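Local coordinates for protein nigerythrin (Desulfovibrio vulgaris subsp. vulgaris, PDB 1YUZ) that reduces peroxide with NADH-derived electrons in vitro, as a homodimeric rubrerythrin-type protein combining a diiron four-helix bundle with a rubredoxin-like iron centre, at residues A51-A54 with R55-G58. Residues are numbered along the deposited sequence; the frame is centred on the assembly and turned at random.
Sequences AKAA and REQG
Ala-53 and Gln-57 meet at the C-terminal end of helix 29-56, one of the long helices of the ferritin-like diiron bundle. The helix closes here with a Schellman motif. The packed side is made of small residues. Ala-51 and Ala-54 are buried against helix 60-87: Ala-51 touches Phe-66 and Glu-67, and Ala-54 touches Ala-63. Ala-53 is also buried, and its CB lies 3.9 Å from Gln-57 NE2. With CG beside its own backbone N (chi1 -68°), the extended Gln-57 chain runs back along the helix. Gln-57 CG lies 3.2 Å from Ala-53 O. The same oxygen accepts a bond from Gln-57 N, 2.9 Å away. The amide end is held from elsewhere: OE1 accepts from Cys-104 N and NE2 donates to Tyr-102 O. The helix end is thus tied to the start of helix 104-132 and the residues just before it.

On the solvent side the charged ends are looser. Lys-52 and Glu-56 lie one turn apart on the exposed surface. The base of Glu-56 packs against Lys-52 O, with Glu-56 CG 3.0 Å away. The lysine chain runs out extended and turns only at its last torsion (chi4 -67°). In one of the two modelled conformers of Glu-56, this brings Lys-52 NZ to 3.3 Å from Glu-56 OE2. This salt bridge is long, its hydrogen bond is weak, and the pairing probably is not rigid. Arg-55 is exposed too, but its NE forms a salt bridge with Glu-67 of helix 60-87, linking the two helices.

Main-chain i to i+4 bonds run beneath both faces. Arg-55 N donates to Ala-51 O, and Glu-56 N to Lys-52 O. Gly-58 leaves the helical conformation with phi 87°, the positive phi of the Schellman motif. Gly-58 N turns back to Arg-55 O, in a hydrogen bond of 3.1 Å.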
loop_
_atom_site.group_PDB
_atom_site.type_symbol
_atom_site.label_atom_id
_atom_site.label_comp_id
_atom_site.label_asym_id
_atom_site.label_seq_id
_atom_site.Cartn_x
_atom_site.Cartn_y
_atom_site.Cartn_z
ATOM N N ALA B 51 7.889 15.798 3.555
ATOM C CA ALA B 51 7.427 16.340 4.831
ATOM C C ALA B 51 7.321 17.857 4.765
ATOM O O ALA B 51 6.327 18.441 5.194
ATOM C CB ALA B 51 8.380 15.938 5.947
ATOM N N LYS B 52 8.349 18.494 4.222
ATOM C CA LYS B 52 8.355 19.944 4.116
ATOM C C LYS B 52 7.189 20.410 3.252
ATOM O O LYS B 52 6.514 21.387 3.580
ATOM C CB LYS B 52 9.683 20.414 3.526
ATOM C CG LYS B 52 9.822 21.924 3.418
ATOM C CD LYS B 52 11.253 22.311 3.083
ATOM C CE LYS B 52 11.384 23.801 2.816
ATOM N NZ LYS B 52 10.669 24.194 1.571
ATOM N N ALA B 53 6.945 19.702 2.155
ATOM C CA ALA B 53 5.848 20.053 1.260
ATOM C C ALA B 53 4.500 19.842 1.946
ATOM O O ALA B 53 3.595 20.664 1.816
ATOM C CB ALA B 53 5.925 19.221 -0.015
ATOM N N ALA B 54 4.368 18.742 2.684
ATOM C CA ALA B 54 3.123 18.445 3.384
ATOM C C ALA B 54 2.763 19.569 4.352
ATOM O O ALA B 54 1.606 19.984 4.427
ATOM C CB ALA B 54 3.243 17.123 4.136
ATOM N N ARG B 55 3.751 20.061 5.092
ATOM C CA ARG B 55 3.500 21.144 6.035
ATOM C C ARG B 55 3.034 22.396 5.303
ATOM O O ARG B 55 2.099 23.067 5.741
ATOM C CB ARG B 55 4.758 21.447 6.857
ATOM C CG ARG B 55 5.029 20.405 7.930
ATOM C CD ARG B 55 6.274 20.705 8.749
ATOM N NE ARG B 55 6.495 19.673 9.760
ATOM C CZ ARG B 55 5.754 19.520 10.854
ATOM N NH1 ARG B 55 4.739 20.340 11.100
ATOM N NH2 ARG B 55 6.019 18.533 11.699
ATOM N N GLU B 56 3.680 22.712 4.188
ATOM C CA GLU B 56 3.302 23.890 3.418
ATOM C C GLU B 56 1.884 23.728 2.882
ATOM O O GLU B 56 1.130 24.696 2.784
ATOM C CB GLU B 56 4.259 24.087 2.242
ATOM C CG GLU B 56 5.721 24.164 2.627
ATOM C CD GLU B 56 6.624 24.296 1.418
ATOM O OE1 GLU B 56 6.461 23.500 0.470
ATOM O OE2 GLU B 56 7.496 25.190 1.415
ATOM N N GLN B 57 1.524 22.493 2.547
ATOM C CA GLN B 57 0.208 22.211 1.991
ATOM C C GLN B 57 -0.890 22.072 3.044
ATOM O O GLN B 57 -2.045 21.811 2.709
ATOM C CB GLN B 57 0.274 20.955 1.121
ATOM C CG GLN B 57 1.083 21.149 -0.155
ATOM C CD GLN B 57 1.190 19.883 -0.990
ATOM O OE1 GLN B 57 0.205 19.172 -1.187
ATOM N NE2 GLN B 57 2.385 19.607 -1.498
ATOM N N GLY B 58 -0.530 22.243 4.312
ATOM C CA GLY B 58 -1.517 22.154 5.374
ATOM C C GLY B 58 -1.798 20.772 5.930
ATOM O O GLY B 58 -2.794 20.581 6.629
HETATM O O HOH W 1 8.490 22.239 -0.015
#